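Local structure of group 3 allergen SMIPP-S Yv6023A04 (Sarcoptes scabiei type hominis, 3H7O) at residues 165-170 with 214-219; 40-45 with 79-84; 6-11 with 103-108. The protein is an inactivated paralogue of the chymotrypsin-like S1 serine proteases, keeping their fold but probably without the peptide-cleaving activity generally assigned to the family. The protein carries 3 engineered substitutions. All blocks are in the same frame, centred on the assembly; numbering follows the deposited sequence.

Contact 1. Residues 165-170 with 214-219; sequences SLQVFC and VGSYVS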
loop_
_atom_site.group_PDB
_atom_site.type_symbol
_atom_site.label_atom_id
_atom_site.label_comp_id
_atom_site.label_asym_id
_atom_site.label_seq_id
_atom_site.Cartn_x
_atom_site.Cartn_y
_atom_site.Cartn_z
ATOM N N SER A 165 -13.578 -1.380 9.697
ATOM C CA SER A 165 -14.164 -0.046 9.781
ATOM C C SER A 165 -15.074 0.298 8.601
ATOM O O SER A 165 -15.228 -0.482 7.654
ATOM C CB SER A 165 -13.048 0.996 9.877
ATOM O OG SER A 165 -12.424 1.177 8.616
ATOM N N LEU A 166 -15.665 1.486 8.673
ATOM C CA LEU A 166 -16.477 2.042 7.600
ATOM C C LEU A 166 -15.622 2.489 6.415
ATOM O O LEU A 166 -16.120 2.623 5.295
ATOM C CB LEU A 166 -17.297 3.229 8.126
ATOM C CG LEU A 166 -18.432 2.911 9.105
ATOM C CD1 LEU A 166 -18.857 4.165 9.870
ATOM C CD2 LEU A 166 -19.618 2.303 8.371
ATOM N N GLN A 167 -14.333 2.708 6.664
ATOM C CA GLN A 167 -13.453 3.305 5.668
ATOM C C GLN A 167 -12.639 2.271 4.884
ATOM O O GLN A 167 -11.463 2.486 4.587
ATOM C CB GLN A 167 -12.539 4.347 6.324
ATOM C CG GLN A 167 -13.264 5.603 6.819
ATOM C CD GLN A 167 -13.986 5.406 8.139
ATOM O OE1 GLN A 167 -13.546 4.637 8.995
ATOM N NE2 GLN A 167 -15.100 6.110 8.314
ATOM N N VAL A 168 -13.276 1.154 4.548
ATOM C CA VAL A 168 -12.627 0.105 3.761
ATOM C C VAL A 168 -13.512 -0.364 2.604
ATOM O O VAL A 168 -14.712 -0.088 2.571
ATOM C CB VAL A 168 -12.200 -1.126 4.631
ATOM C CG1 VAL A 168 -11.197 -0.720 5.721
ATOM C CG2 VAL A 168 -13.410 -1.850 5.230
ATOM N N PHE A 169 -12.897 -1.041 1.639
ATOM C CA PHE A 169 -13.632 -1.863 0.691
ATOM C C PHE A 169 -12.905 -3.191 0.539
ATOM O O PHE A 169 -11.734 -3.328 0.929
ATOM C CB PHE A 169 -13.837 -1.164 -0.667
ATOM C CG PHE A 169 -12.577 -0.991 -1.472
ATOM C CD1 PHE A 169 -11.808 0.162 -1.346
ATOM C CD2 PHE A 169 -12.166 -1.971 -2.372
ATOM C CE1 PHE A 169 -10.639 0.328 -2.093
ATOM C CE2 PHE A 169 -10.996 -1.815 -3.124
ATOM C CZ PHE A 169 -10.238 -0.666 -2.988
ATOM N N CYS A 170 -13.606 -4.171 -0.013
ATOM C CA CYS A 170 -13.030 -5.492 -0.212
ATOM C C CYS A 170 -12.993 -5.860 -1.683
ATOM O O CYS A 170 -13.834 -5.417 -2.467
ATOM C CB CYS A 170 -13.812 -6.537 0.577
ATOM S SG CYS A 170 -13.813 -6.270 2.359
ATOM N N VAL A 214 -9.210 5.119 0.146
ATOM C CA VAL A 214 -8.464 6.383 0.059
ATOM C C VAL A 214 -9.411 7.594 0.060
ATOM O O VAL A 214 -9.117 8.618 0.681
ATOM C CB VAL A 214 -7.484 6.402 -1.154
ATOM C CG1 VAL A 214 -6.818 7.766 -1.308
ATOM C CG2 VAL A 214 -6.412 5.334 -0.987
ATOM N N GLY A 215 -10.557 7.451 -0.602
ATOM C CA GLY A 215 -11.580 8.505 -0.643
ATOM C C GLY A 215 -12.008 9.014 0.727
ATOM O O GLY A 215 -12.352 10.187 0.877
ATOM N N SER A 216 -11.974 8.132 1.726
ATOM C CA SER A 216 -12.355 8.490 3.095
ATOM C C SER A 216 -11.333 9.378 3.803
ATOM O O SER A 216 -11.666 10.040 4.788
ATOM C CB SER A 216 -12.595 7.232 3.924
ATOM O OG SER A 216 -13.617 6.441 3.353
ATOM N N TYR A 217 -10.100 9.387 3.299
ATOM C CA TYR A 217 -8.996 10.118 3.932
ATOM C C TYR A 217 -8.405 11.213 3.049
ATOM O O TYR A 217 -7.425 11.855 3.433
ATOM C CB TYR A 217 -7.882 9.147 4.347
ATOM C CG TYR A 217 -8.337 8.086 5.324
ATOM C CD1 TYR A 217 -8.267 8.303 6.701
ATOM C CD2 TYR A 217 -8.842 6.866 4.869
ATOM C CE1 TYR A 217 -8.687 7.331 7.598
ATOM C CE2 TYR A 217 -9.270 5.888 5.760
ATOM C CZ TYR A 217 -9.187 6.126 7.121
ATOM O OH TYR A 217 -9.609 5.159 8.004
ATOM N N VAL A 218 -9.002 11.434 1.880
ATOM C CA VAL A 218 -8.393 12.317 0.887
ATOM C C VAL A 218 -8.346 13.788 1.335
ATOM O O VAL A 218 -7.444 14.524 0.940
ATOM C CB VAL A 218 -9.002 12.114 -0.537
ATOM C CG1 VAL A 218 -10.300 12.860 -0.699
ATOM C CG2 VAL A 218 -8.004 12.529 -1.610
ATOM N N SER A 219 -9.294 14.194 2.181
ATOM C CA SER A 219 -9.270 15.527 2.785
ATOM C C SER A 219 -8.049 15.688 3.698
ATOM O O SER A 219 -7.343 16.700 3.638
ATOM C CB SER A 219 -10.562 15.783 3.564
ATOM O OG SER A 219 -10.557 17.075 4.135
HETATM O O HOH W 1 -10.025 2.246 8.646
#
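Q167 turns its CG beside its own backbone N (chi1 -68°), which brings CG against S216, and the bend at chi2 (79°) carries the amide away. In the trypsin-like fold this is where the loop leading into strand 168-172 meets the turn that follows strand 209-213 and opens helix 218-225. Q167 CG sits 3.4 Å from S216 CB, a close CH2-to-CH2 contact. Q167 CB lies 3.5 Å from Y217 OH and also reaches the ring at CE2, coming in obliquely. The two side chains cross at about a right angle, with the amide plane turned 78° from the phenol ring, so nothing here stacks. A water also joins the segments. It donates to Y217 OH at 3.0 Å and pairs with S165 OG at 2.6 Å, while N88 OD1 holds the phenol oxygen from elsewhere in the chain. Two partners thus fix the buried end of Y217. The backbone of Q167 also pairs with K213, the last residue of strand 209-213. S165 OG has a second task, closing an ST turn by accepting the N-H of Q167, with N and OG 3.1 Å apart.

Contact 2. Residues 40-45 with 79-84; sequences TAAHCV and SFYRQE. Engineered in segment 79-84: Q83 (natural residue Asn).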
loop_
_atom_site.group_PDB
_atom_site.type_symbol
_atom_site.label_atom_id
_atom_site.label_comp_id
_atom_site.label_asym_id
_atom_site.label_seq_id
_atom_site.Cartn_x
_atom_site.Cartn_y
_atom_site.Cartn_z
ATOM N N THR A 40 1.202 4.885 2.776
ATOM C CA THR A 40 1.396 3.474 3.110
ATOM C C THR A 40 0.402 3.012 4.184
ATOM O O THR A 40 -0.530 3.745 4.535
ATOM C CB THR A 40 2.882 3.182 3.513
ATOM O OG1 THR A 40 3.100 1.770 3.608
ATOM C CG2 THR A 40 3.262 3.859 4.837
ATOM N N ALA A 41 0.586 1.793 4.682
ATOM C CA ALA A 41 -0.222 1.290 5.783
ATOM C C ALA A 41 0.402 1.728 7.105
ATOM O O ALA A 41 1.626 1.716 7.251
ATOM C CB ALA A 41 -0.332 -0.226 5.709
ATOM N N ALA A 42 -0.435 2.118 8.060
ATOM C CA ALA A 42 0.048 2.583 9.359
ATOM C C ALA A 42 0.767 1.510 10.185
ATOM O O ALA A 42 1.736 1.819 10.885
ATOM C CB ALA A 42 -1.083 3.212 10.163
ATOM N N HIS A 43 0.314 0.258 10.111
ATOM C CA HIS A 43 0.873 -0.764 11.006
ATOM C C HIS A 43 2.355 -1.080 10.750
ATOM O O HIS A 43 3.058 -1.531 11.649
ATOM C CB HIS A 43 -0.007 -2.027 11.101
ATOM C CG HIS A 43 0.023 -2.907 9.891
ATOM N ND1 HIS A 43 1.058 -3.781 9.629
ATOM C CD2 HIS A 43 -0.880 -3.087 8.898
ATOM C CE1 HIS A 43 0.798 -4.444 8.517
ATOM N NE2 HIS A 43 -0.372 -4.045 8.055
ATOM N N CYS A 44 2.812 -0.800 9.530
ATOM C CA CYS A 44 4.214 -0.972 9.143
ATOM C C CYS A 44 5.144 0.080 9.757
ATOM O O CYS A 44 6.326 -0.192 9.995
ATOM C CB CYS A 44 4.350 -0.926 7.614
ATOM S SG CYS A 44 3.308 -2.093 6.687
ATOM N N VAL A 45 4.614 1.276 10.020
ATOM C CA VAL A 45 5.459 2.435 10.336
ATOM C C VAL A 45 5.124 3.200 11.624
ATOM O O VAL A 45 5.934 4.006 12.085
ATOM C CB VAL A 45 5.513 3.447 9.140
ATOM C CG1 VAL A 45 6.107 2.792 7.897
ATOM C CG2 VAL A 45 4.125 4.032 8.838
ATOM N N SER A 79 -3.541 9.003 11.275
ATOM C CA SER A 79 -4.889 9.533 11.467
ATOM C C SER A 79 -5.683 8.634 12.413
ATOM O O SER A 79 -6.487 7.808 11.972
ATOM C CB SER A 79 -5.613 9.685 10.123
ATOM O OG SER A 79 -6.907 10.239 10.304
ATOM N N PHE A 80 -5.437 8.802 13.712
ATOM C CA PHE A 80 -6.106 8.025 14.760
ATOM C C PHE A 80 -5.950 6.517 14.544
ATOM O O PHE A 80 -6.923 5.763 14.644
ATOM C CB PHE A 80 -7.598 8.398 14.868
ATOM C CG PHE A 80 -7.853 9.864 15.114
ATOM C CD1 PHE A 80 -8.041 10.344 16.409
ATOM C CD2 PHE A 80 -7.931 10.763 14.047
ATOM C CE1 PHE A 80 -8.287 11.700 16.643
ATOM C CE2 PHE A 80 -8.175 12.119 14.268
ATOM C CZ PHE A 80 -8.353 12.589 15.570
ATOM N N TYR A 81 -4.726 6.083 14.239
ATOM C CA TYR A 81 -4.450 4.660 14.064
ATOM C C TYR A 81 -4.683 3.901 15.364
ATOM O O TYR A 81 -4.216 4.312 16.424
ATOM C CB TYR A 81 -3.025 4.411 13.556
ATOM C CG TYR A 81 -2.668 2.941 13.513
ATOM C CD1 TYR A 81 -3.337 2.068 12.653
ATOM C CD2 TYR A 81 -1.682 2.416 14.345
ATOM C CE1 TYR A 81 -3.025 0.719 12.614
ATOM C CE2 TYR A 81 -1.362 1.063 14.312
ATOM C CZ TYR A 81 -2.039 0.226 13.441
ATOM O OH TYR A 81 -1.737 -1.112 13.397
ATOM N N ARG A 82 -5.408 2.793 15.268
ATOM C CA ARG A 82 -5.737 1.980 16.430
ATOM C C ARG A 82 -5.022 0.637 16.347
ATOM O O ARG A 82 -5.365 -0.212 15.529
ATOM C CB ARG A 82 -7.256 1.794 16.545
ATOM C CG ARG A 82 -8.064 3.097 16.463
ATOM C CD ARG A 82 -7.762 4.028 17.631
ATOM N NE ARG A 82 -8.211 3.472 18.905
ATOM C CZ ARG A 82 -7.686 3.774 20.090
ATOM N NH1 ARG A 82 -6.671 4.626 20.181
ATOM N NH2 ARG A 82 -8.171 3.212 21.190
ATOM N N GLN A 83 -4.025 0.468 17.208
ATOM C CA GLN A 83 -3.162 -0.713 17.241
ATOM C C GLN A 83 -3.913 -2.048 17.330
ATOM O O GLN A 83 -3.615 -2.981 16.581
ATOM C CB GLN A 83 -2.205 -0.585 18.431
ATOM C CG GLN A 83 -0.921 -1.383 18.327
ATOM C CD GLN A 83 0.030 -1.089 19.474
ATOM O OE1 GLN A 83 -0.158 -0.129 20.225
ATOM N NE2 GLN A 83 1.060 -1.913 19.612
ATOM N N GLU A 84 -4.881 -2.123 18.243
ATOM C CA GLU A 84 -5.595 -3.368 18.555
ATOM C C GLU A 84 -6.408 -3.932 17.380
ATOM O O GLU A 84 -6.448 -5.149 17.170
ATOM C CB GLU A 84 -6.498 -3.156 19.782
ATOM C CG GLU A 84 -7.169 -4.416 20.325
#
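Y81 turns one face of its ring to A42, whose methyl sits over it in a CH-pi contact. The weakly bonded helical turn at 42-45 takes in the end of the TAAHC sequence (T40 to C44) characteristic of trypsin-like proteases, in which active members carry the histidine of the catalytic triad; H43 occupies that place. Because Y81 CG stands anti to its backbone N (chi1 174°), the ring reaches across to this turn. A42 CB lies 3.9 Å from the ring centroid, 26° off the normal. On the opposite face the backbone N of Q83, an engineered residue, lies 4.0 Å above the ring plane, near the rim. The phenol end runs on past A42 to H43, meeting its CB; the 3.0 Å between Y81 OH and H43 CB is doubtfully short. D89, where active relatives have the triad aspartate, accepts the backbone N-H of H43 through OD1, and H43 also touches A183, at the place of their nucleophilic serine, in keeping with an inactivated paralogue. A disulfide from C44 to C28 ties the turn to strand 26-32. The methyl is displaced toward the ring's rim, with A42 CB 3.5 Å from Y81 CD1.

Contact 3. Residues 6-11 with 103-108; sequences TDIKQV and GLKSKP
The backbones approach most closely where K9 and K105 pass, their CA atoms 5.0 Å apart, so two loops of the trypsin-like fold run almost against each other. The first loop is shaped from within: D7 OD2 accepts the N-H of K9 in an Asx turn, with N and OD2 3.0 Å apart, the bond nearly straight and reaching the anti side of the carboxylate. That turn presents I8 and K9 to the second loop. I8 points its CG1 branch at the backbone of K105, 3.4 Å from that residue's O, while its CG2 branch rests near K105 CG at 4.2 Å; the two side chains cross at about a right angle. K9 CG lies 4.1 Å from K105 CG. K9 also lies side by side with L104, pointing the same way. Its chain is straight at first, then bends at chi3 (66°) and chi4 (55°), which curls the ammonium round toward L104. The resulting 3.1 Å between K9 NZ and L104 CB is so short that the exact placing of this exposed tip is doubtful. A water spans the gap, donating to K9 O at 2.8 Å and to L104 O at 2.7 Å. D102 OD1 takes the N-H groups of L104 and S106. K105, extended beyond CG, carries its ammonium away from K9, and its side chain touches E58. The joint therefore rests on loose aliphatic contacts, the I8 methylene against a carbonyl, and a shared water, with the divergence of the lysine chains probably easing the repulsion between their charges.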
loop_
_atom_site.group_PDB
_atom_site.type_symbol
_atom_site.label_atom_id
_atom_site.label_comp_id
_atom_site.label_asym_id
_atom_site.label_seq_id
_atom_site.Cartn_x
_atom_site.Cartn_y
_atom_site.Cartn_z
ATOM N N THR A 6 5.179 -7.709 -13.325
ATOM C CA THR A 6 4.752 -6.439 -13.893
ATOM C C THR A 6 5.926 -5.463 -13.882
ATOM O O THR A 6 6.665 -5.388 -12.899
ATOM C CB THR A 6 3.564 -5.861 -13.079
ATOM O OG1 THR A 6 2.490 -6.812 -13.064
ATOM C CG2 THR A 6 3.063 -4.545 -13.661
ATOM N N ASP A 7 6.100 -4.728 -14.977
ATOM C CA ASP A 7 7.128 -3.693 -15.037
ATOM C C ASP A 7 6.694 -2.456 -14.253
ATOM O O ASP A 7 5.513 -2.092 -14.256
ATOM C CB ASP A 7 7.459 -3.325 -16.483
ATOM C CG ASP A 7 8.763 -2.558 -16.600
ATOM O OD1 ASP A 7 9.809 -3.200 -16.841
ATOM O OD2 ASP A 7 8.750 -1.320 -16.435
ATOM N N ILE A 8 7.653 -1.814 -13.590
ATOM C CA ILE A 8 7.370 -0.621 -12.788
ATOM C C ILE A 8 6.701 0.501 -13.591
ATOM O O ILE A 8 5.893 1.259 -13.056
ATOM C CB ILE A 8 8.630 -0.118 -11.997
ATOM C CG1 ILE A 8 8.256 0.991 -11.002
ATOM C CG2 ILE A 8 9.745 0.337 -12.941
ATOM C CD1 ILE A 8 7.289 0.550 -9.899
ATOM N N LYS A 9 7.004 0.568 -14.885
ATOM C CA LYS A 9 6.433 1.593 -15.758
ATOM C C LYS A 9 4.914 1.471 -15.951
ATOM O O LYS A 9 4.264 2.426 -16.383
ATOM C CB LYS A 9 7.172 1.635 -17.100
ATOM C CG LYS A 9 8.545 2.302 -16.991
ATOM C CD LYS A 9 9.184 2.596 -18.341
ATOM C CE LYS A 9 8.420 3.658 -19.151
ATOM N NZ LYS A 9 8.214 4.951 -18.448
ATOM N N GLN A 10 4.360 0.304 -15.617
ATOM C CA GLN A 10 2.908 0.085 -15.631
ATOM C C GLN A 10 2.233 0.676 -14.397
ATOM O O GLN A 10 1.093 1.142 -14.466
ATOM C CB GLN A 10 2.584 -1.410 -15.721
ATOM C CG GLN A 10 2.988 -2.066 -17.031
ATOM C CD GLN A 10 2.205 -1.542 -18.217
ATOM O OE1 GLN A 10 2.750 -0.845 -19.074
ATOM N NE2 GLN A 10 0.916 -1.866 -18.270
ATOM N N VAL A 11 2.942 0.638 -13.270
ATOM C CA VAL A 11 2.423 1.121 -11.990
ATOM C C VAL A 11 3.472 2.006 -11.289
ATOM O O VAL A 11 3.911 1.692 -10.180
ATOM C CB VAL A 11 1.964 -0.065 -11.081
ATOM C CG1 VAL A 11 0.667 -0.671 -11.611
ATOM C CG2 VAL A 11 3.043 -1.146 -10.987
ATOM N N GLY A 103 8.924 10.833 -13.926
ATOM C CA GLY A 103 7.639 10.788 -14.630
ATOM C C GLY A 103 7.436 9.544 -15.476
ATOM O O GLY A 103 6.495 9.474 -16.269
ATOM N N LEU A 104 8.318 8.562 -15.296
ATOM C CA LEU A 104 8.342 7.351 -16.113
ATOM C C LEU A 104 8.360 6.096 -15.231
ATOM O O LEU A 104 7.376 5.352 -15.171
ATOM C CB LEU A 104 9.557 7.378 -17.055
ATOM C CG LEU A 104 9.708 8.580 -18.001
ATOM C CD1 LEU A 104 11.137 8.699 -18.545
ATOM C CD2 LEU A 104 8.694 8.534 -19.142
ATOM N N LYS A 105 9.475 5.867 -14.545
ATOM C CA LYS A 105 9.576 4.763 -13.594
ATOM C C LYS A 105 9.002 5.169 -12.243
ATOM O O LYS A 105 8.634 4.313 -11.438
ATOM C CB LYS A 105 11.029 4.321 -13.427
ATOM C CG LYS A 105 11.642 3.645 -14.642
ATOM C CD LYS A 105 13.097 3.301 -14.357
ATOM C CE LYS A 105 13.652 2.316 -15.359
ATOM N NZ LYS A 105 14.894 1.682 -14.836
ATOM N N SER A 106 8.937 6.479 -12.001
ATOM C CA SER A 106 8.376 7.017 -10.763
ATOM C C SER A 106 7.484 8.220 -11.049
ATOM O O SER A 106 7.922 9.223 -11.623
ATOM C CB SER A 106 9.480 7.370 -9.761
ATOM O OG SER A 106 10.456 8.211 -10.356
ATOM N N LYS A 107 6.222 8.099 -10.651
ATOM C CA LYS A 107 5.194 9.071 -10.993
ATOM C C LYS A 107 4.159 9.052 -9.876
ATOM O O LYS A 107 3.838 7.987 -9.363
ATOM C CB LYS A 107 4.551 8.685 -12.331
ATOM C CG LYS A 107 3.686 9.750 -12.972
ATOM C CD LYS A 107 3.059 9.249 -14.264
ATOM C CE LYS A 107 1.972 10.195 -14.740
ATOM N NZ LYS A 107 1.581 9.938 -16.150
ATOM N N PRO A 108 3.632 10.225 -9.485
ATOM C CA PRO A 108 2.625 10.197 -8.433
ATOM C C PRO A 108 1.297 9.626 -8.926
ATOM O O PRO A 108 0.951 9.778 -10.100
ATOM C CB PRO A 108 2.456 11.677 -8.059
ATOM C CG PRO A 108 3.618 12.386 -8.683
ATOM C CD PRO A 108 3.953 11.602 -9.897
HETATM O O HOH W 2 5.075 5.054 -16.604
#

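Overall arrangement
From the N terminus, segment 6-11 comes first, on the way from strand 4-5, which pairs into the seven-stranded sheet, to strand 14-19 of the six-stranded barrel. Its partner 103-108 follows that barrel's last strand, 91-95, so contact 3 closes a long loop holding the whole barrel. Contact 2 falls within this span: 79-84 returns to the turn 40-45, closing a shorter loop. Contact 1 comes afterwards in series and closes the loop carrying strands 186-189, 192-197 and 209-213 of the seven-stranded sheet. Contacts 2 and 3 lie on opposite sides of the chain's centre, their centres about 26 Å apart. Contacts 1 and 2 do not touch, but N88 bonds to both, through Y217 and F80.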